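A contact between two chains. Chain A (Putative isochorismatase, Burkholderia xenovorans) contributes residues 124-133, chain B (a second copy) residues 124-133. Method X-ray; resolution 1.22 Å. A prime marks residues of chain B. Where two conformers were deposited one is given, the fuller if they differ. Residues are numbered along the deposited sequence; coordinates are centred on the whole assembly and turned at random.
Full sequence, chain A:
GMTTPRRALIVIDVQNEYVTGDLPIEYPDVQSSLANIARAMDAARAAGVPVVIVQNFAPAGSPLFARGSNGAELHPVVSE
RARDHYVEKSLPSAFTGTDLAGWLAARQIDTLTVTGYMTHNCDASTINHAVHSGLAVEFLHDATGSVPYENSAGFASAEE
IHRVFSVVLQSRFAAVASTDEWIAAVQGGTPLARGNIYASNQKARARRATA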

ATOM      1  N   ALA A 124       5.483  -1.957  -2.129  1.00  9.18           N
ATOM      2  CA  ALA A 124       4.573  -1.002  -1.505  1.00  8.76           C
ATOM      3  C   ALA A 124       4.609  -1.116   0.035  1.00  8.63           C
ATOM      4  O   ALA A 124       4.519  -0.063   0.707  1.00  8.91           O
ATOM      5  CB  ALA A 124       3.113  -1.179  -2.053  1.00 10.85           C
ATOM      6  N   SER A 125       4.683  -2.346   0.563  1.00  8.36           N
ATOM      7  CA  SER A 125       4.743  -2.543   2.010  0.70  8.67           C
ATOM      8  C   SER A 125       5.981  -1.906   2.605  1.00  8.46           C
ATOM      9  O   SER A 125       5.927  -1.225   3.647  1.00  9.11           O
ATOM     10  CB  SER A 125       4.673  -4.035   2.313  0.70 10.02           C
ATOM     11  OG  SER A 125       3.402  -4.583   2.012  0.70  9.82           O
ATOM     12  N   THR A 126       7.106  -2.131   1.954  1.00  8.29           N
ATOM     13  CA  THR A 126       8.369  -1.618   2.392  1.00  8.40           C
ATOM     14  C   THR A 126       8.339  -0.085   2.362  1.00  8.60           C
ATOM     15  O   THR A 126       8.785   0.591   3.338  1.00  9.19           O
ATOM     16  CB  THR A 126       9.520  -2.165   1.545  1.00  8.50           C
ATOM     17  OG1 THR A 126       9.562  -3.597   1.699  1.00  9.09           O
ATOM     18  CG2 THR A 126      10.867  -1.605   1.926  1.00  9.96           C
ATOM     19  N   ILE A 127       7.799   0.499   1.283  1.00  8.76           N
ATOM     20  CA  ILE A 127       7.661   1.940   1.166  1.00  8.92           C
ATOM     21  C   ILE A 127       6.751   2.519   2.256  1.00  8.95           C
ATOM     22  O   ILE A 127       7.074   3.560   2.848  1.00  9.69           O
ATOM     23  CB  ILE A 127       7.106   2.282  -0.221  1.00  8.66           C
ATOM     24  CG1 ILE A 127       8.202   1.944  -1.249  1.00  9.68           C
ATOM     25  CG2 ILE A 127       6.646   3.741  -0.303  1.00 10.48           C
ATOM     26  CD1 ILE A 127       7.694   2.031  -2.721  1.00 11.58           C
ATOM     27  N   ASN A 128       5.635   1.857   2.563  1.00 10.41           N
ATOM     28  CA  ASN A 128       4.700   2.346   3.568  1.00 10.67           C
ATOM     29  C   ASN A 128       5.402   2.472   4.913  1.00 11.91           C
ATOM     30  O   ASN A 128       5.283   3.506   5.594  1.00 12.22           O
ATOM     31  CB  ASN A 128       3.495   1.397   3.729  1.00 13.54           C
ATOM     32  CG  ASN A 128       2.486   1.906   4.778  1.00 17.00           C
ATOM     33  OD1 ASN A 128       2.028   2.986   4.590  1.00 14.26           O
ATOM     34  ND2 ASN A 128       2.177   1.145   5.885  1.00 20.48           N
ATOM     35  N   HIS A 129       6.189   1.461   5.281  1.00 11.55           N
ATOM     36  CA  HIS A 129       6.941   1.506   6.521  1.00 11.83           C
ATOM     37  C   HIS A 129       7.960   2.646   6.472  1.00 11.44           C
ATOM     38  O   HIS A 129       8.105   3.414   7.430  1.00 11.40           O
ATOM     39  CB  HIS A 129       7.608   0.162   6.800  1.00 12.13           C
ATOM     40  CG  HIS A 129       6.705  -0.822   7.464  1.00 12.65           C
ATOM     41  ND1 HIS A 129       6.765  -2.177   7.206  1.00 12.28           N
ATOM     42  CD2 HIS A 129       5.800  -0.668   8.459  1.00 16.39           C
ATOM     43  CE1 HIS A 129       5.888  -2.796   7.971  1.00 12.12           C
ATOM     44  NE2 HIS A 129       5.300  -1.915   8.754  1.00 15.83           N
ATOM     45  N   ALA A 130       8.714   2.717   5.383  1.00 10.67           N
ATOM     46  CA  ALA A 130       9.730   3.773   5.258  1.00 10.60           C
ATOM     47  C   ALA A 130       9.181   5.173   5.428  1.00  9.59           C
ATOM     48  O   ALA A 130       9.730   5.970   6.203  1.00 11.50           O
ATOM     49  CB  ALA A 130      10.488   3.672   3.904  1.00 11.24           C
ATOM     50  N   VAL A 131       8.094   5.460   4.708  1.00  9.79           N
ATOM     51  CA  VAL A 131       7.478   6.802   4.773  1.00 11.23           C
ATOM     52  C   VAL A 131       7.048   7.141   6.211  1.00 12.16           C
ATOM     53  O   VAL A 131       7.286   8.241   6.692  1.00 12.54           O
ATOM     54  CB  VAL A 131       6.262   6.920   3.795  1.00 11.94           C
ATOM     55  CG1 VAL A 131       5.422   8.208   4.087  1.00 14.82           C
ATOM     56  CG2 VAL A 131       6.781   6.807   2.374  1.00 12.79           C
ATOM     57  N   HIS A 132       6.394   6.200   6.876  1.00 11.40           N
ATOM     58  CA  HIS A 132       5.870   6.483   8.213  1.00 11.28           C
ATOM     59  C   HIS A 132       6.963   6.471   9.277  1.00 12.83           C
ATOM     60  O   HIS A 132       6.713   6.921  10.409  1.00 16.23           O
ATOM     61  CB  HIS A 132       4.740   5.509   8.553  1.00 11.78           C
ATOM     62  CG  HIS A 132       3.494   5.781   7.807  1.00 12.45           C
ATOM     63  ND1 HIS A 132       3.219   5.219   6.579  1.00 11.64           N
ATOM     64  CD2 HIS A 132       2.441   6.567   8.118  1.00 13.41           C
ATOM     65  CE1 HIS A 132       2.056   5.675   6.170  1.00 10.49           C
ATOM     66  NE2 HIS A 132       1.555   6.472   7.092  1.00 12.18           N
ATOM     67  N   SER A 133       8.171   6.064   8.914  1.00 12.95           N
ATOM     68  CA  SER A 133       9.374   6.165   9.762  0.70 13.85           C
ATOM     69  C   SER A 133      10.134   7.489   9.540  1.00 14.11           C
ATOM     70  O   SER A 133      11.091   7.782  10.230  1.00 16.34           O
ATOM     71  CB  SER A 133      10.340   5.003   9.549  0.70 15.24           C
ATOM     72  OG  SER A 133      11.212   5.187   8.429  0.70 14.34           O
TER
ATOM     73  N   ALA B 124      -5.261   1.809   2.957  1.00  9.59           N
ATOM     74  CA  ALA B 124      -4.168   0.847   2.641  1.00  9.86           C
ATOM     75  C   ALA B 124      -3.009   0.977   3.607  1.00  8.87           C
ATOM     76  O   ALA B 124      -2.456  -0.056   4.048  1.00  9.52           O
ATOM     77  CB  ALA B 124      -3.700   1.046   1.197  1.00 11.71           C
ATOM     78  N   SER B 125      -2.642   2.209   3.941  1.00  8.99           N
ATOM     79  CA  SER B 125      -1.528   2.361   4.879  0.70  9.45           C
ATOM     80  C   SER B 125      -1.822   1.817   6.265  1.00  9.49           C
ATOM     81  O   SER B 125      -0.960   1.163   6.872  1.00 10.05           O
ATOM     82  CB  SER B 125      -1.137   3.823   5.066  0.70 10.11           C
ATOM     83  OG  SER B 125      -0.672   4.366   3.859  0.70 10.53           O
ATOM     84  N   THR B 126      -3.019   2.047   6.754  1.00  8.82           N
ATOM     85  CA  THR B 126      -3.469   1.497   8.026  1.00  8.84           C
ATOM     86  C   THR B 126      -3.458  -0.029   8.008  1.00  8.54           C
ATOM     87  O   THR B 126      -2.979  -0.693   8.960  1.00  9.87           O
ATOM     88  CB  THR B 126      -4.855   2.064   8.391  1.00  9.48           C
ATOM     89  OG1 THR B 126      -4.803   3.509   8.456  1.00 10.08           O
ATOM     90  CG2 THR B 126      -5.364   1.468   9.703  1.00 10.48           C
ATOM     91  N   ILE B 127      -3.961  -0.613   6.928  1.00  8.83           N
ATOM     92  CA  ILE B 127      -4.041  -2.062   6.754  1.00  8.59           C
ATOM     93  C   ILE B 127      -2.643  -2.603   6.691  1.00  9.60           C
ATOM     94  O   ILE B 127      -2.366  -3.623   7.343  1.00 10.26           O
ATOM     95  CB  ILE B 127      -4.768  -2.417   5.460  1.00  9.23           C
ATOM     96  CG1 ILE B 127      -6.252  -2.123   5.624  1.00 10.06           C
ATOM     97  CG2 ILE B 127      -4.562  -3.934   5.144  1.00 10.21           C
ATOM     98  CD1 ILE B 127      -7.107  -2.192   4.341  1.00 11.97           C
ATOM     99  N   ASN B 128      -1.710  -2.009   5.998  1.00  9.81           N
ATOM    100  CA  ASN B 128      -0.360  -2.546   5.874  1.00 11.66           C
ATOM    101  C   ASN B 128       0.363  -2.569   7.227  1.00 10.20           C
ATOM    102  O   ASN B 128       0.947  -3.601   7.622  1.00 11.83           O
ATOM    103  CB  ASN B 128       0.400  -1.798   4.771  1.00 12.12           C
ATOM    104  CG  ASN B 128       1.386  -2.706   4.069  1.00 15.10           C
ATOM    105  OD1 ASN B 128       2.311  -3.033   4.647  1.00 13.65           O
ATOM    106  ND2 ASN B 128       1.112  -3.136   2.839  1.00 20.42           N
ATOM    107  N   HIS B 129       0.191  -1.509   8.011  1.00 11.02           N
ATOM    108  CA  HIS B 129       0.693  -1.500   9.396  1.00 10.36           C
ATOM    109  C   HIS B 129       0.047  -2.623  10.239  1.00 10.18           C
ATOM    110  O   HIS B 129       0.723  -3.346  10.966  1.00 11.37           O
ATOM    111  CB  HIS B 129       0.483  -0.137  10.052  1.00 12.56           C
ATOM    112  CG  HIS B 129       1.571   0.854   9.763  1.00 13.87           C
ATOM    113  ND1 HIS B 129       1.342   2.203   9.787  1.00 13.16           N
ATOM    114  CD2 HIS B 129       2.903   0.700   9.552  1.00 18.83           C
ATOM    115  CE1 HIS B 129       2.484   2.845   9.573  1.00 13.71           C
ATOM    116  NE2 HIS B 129       3.450   1.956   9.408  1.00 17.65           N
ATOM    117  N   ALA B 130      -1.280  -2.760  10.210  1.00  9.47           N
ATOM    118  CA  ALA B 130      -1.975  -3.739  10.998  1.00 10.58           C
ATOM    119  C   ALA B 130      -1.527  -5.146  10.722  1.00 10.58           C
ATOM    120  O   ALA B 130      -1.244  -5.885  11.653  1.00 11.55           O
ATOM    121  CB  ALA B 130      -3.483  -3.656  10.776  1.00  8.98           C
ATOM    122  N   VAL B 131      -1.457  -5.499   9.446  1.00 10.21           N
ATOM    123  CA  VAL B 131      -1.016  -6.821   9.067  1.00 10.36           C
ATOM    124  C   VAL B 131       0.383  -7.113   9.596  1.00  9.97           C
ATOM    125  O   VAL B 131       0.670  -8.183  10.126  1.00 11.46           O
ATOM    126  CB  VAL B 131      -1.062  -6.988   7.488  1.00 11.44           C
ATOM    127  CG1 VAL B 131      -0.299  -8.272   7.047  1.00 13.24           C
ATOM    128  CG2 VAL B 131      -2.512  -7.042   7.046  1.00 13.21           C
ATOM    129  N   HIS B 132       1.292  -6.162   9.447  1.00 11.86           N
ATOM    130  CA  HIS B 132       2.658  -6.375   9.879  1.00 11.88           C
ATOM    131  C   HIS B 132       2.833  -6.411  11.406  1.00 12.45           C
ATOM    132  O   HIS B 132       3.836  -6.930  11.881  1.00 14.60           O
ATOM    133  CB  HIS B 132       3.643  -5.434   9.163  1.00 11.71           C
ATOM    134  CG  HIS B 132       3.852  -5.775   7.730  1.00 10.59           C
ATOM    135  ND1 HIS B 132       3.060  -5.299   6.707  1.00 10.04           N
ATOM    136  CD2 HIS B 132       4.800  -6.545   7.140  1.00 10.73           C
ATOM    137  CE1 HIS B 132       3.504  -5.780   5.562  1.00 11.02           C
ATOM    138  NE2 HIS B 132       4.548  -6.560   5.794  1.00 11.25           N
ATOM    139  N   SER B 133       1.849  -5.903  12.150  0.70 11.05           N
ATOM    140  CA  SER B 133       1.817  -5.971  13.602  0.70 11.97           C
ATOM    141  C   SER B 133       1.193  -7.254  14.085  0.70 12.99           C
ATOM    142  O   SER B 133       1.358  -7.567  15.262  0.70 13.94           O
ATOM    143  CB  SER B 133       1.015  -4.764  14.149  0.70 13.37           C
ATOM    144  OG  SER B 133      -0.398  -4.991  14.181  0.70 13.31           O
TER
HETATM  145  O   HOH W   1       3.453  -1.251   5.963  1.00 23.27           O
HETATM  146  O   HOH W   2       3.618  -2.638  11.095  1.00 14.93           O
HETATM  147  O   HOH W   3       6.267   2.655   9.650  1.00 17.37           O

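The same helical segment from each copy packs against its mate, the two axes crossing at -98° and approaching to 9.9 Å. At the crossing, Ser125 lies across from Asn128′ and Asn128 from Ser125′, each pair with CA atoms 6.4 Å apart, while the CA atoms of His129 and His129′ stand 7.5 Å apart. The contact buries 430 Å², summed over both sides, and falls on Ser125, Asn128, His129 and His132, which recur along one side of each helix.

Although the sequences are identical, the polar centre is not symmetric. Asn128 has chi1 at -179° (t), whereas Asn128′ is off-rotamer at -148°. Asn128′ ND2 donates to Ser125 OG at 2.8 Å. In the reciprocal pair the amide presents its oxygen instead, Asn128 OD1 lying 3.1 Å from Ser125′ OG, while Asn128 ND2 makes a weak hydrogen bond to the backbone atom Ser125′ O at 3.3 Å. A water joins the two amides, accepting from Asn128 ND2 (2.7 Å) and donating to Asn128′ OD1 (2.5 Å). Asparagine suits this buried site because its amide both donates and accepts; the short serine side chain, pointing toward the partner, brings its hydroxyl within reach of the opposing amide.

Beside this network histidine serves twice, its flat ring packing while its nitrogens hydrogen-bond. The edge of His129 meets the face of His132′, with His129 CE1 3.6 Å from His132′ CG, and His129′ packs likewise on His132. The rings of His132 and His132′ are each anchored within their own helix, His132 ND1 donating to Asn128 O and His132′ ND1 to Asn128′ O, both at 2.9 Å. The rings of His129 and His129′ meet rim to rim, with His129 CD2 3.4 Å from His129′ CD2. Two further waters bridge the chains, one linking His129 NE2 (3.0 Å) to His129′ O (3.0 Å), the other His129′ NE2 (2.9 Å) to His129 O (3.0 Å).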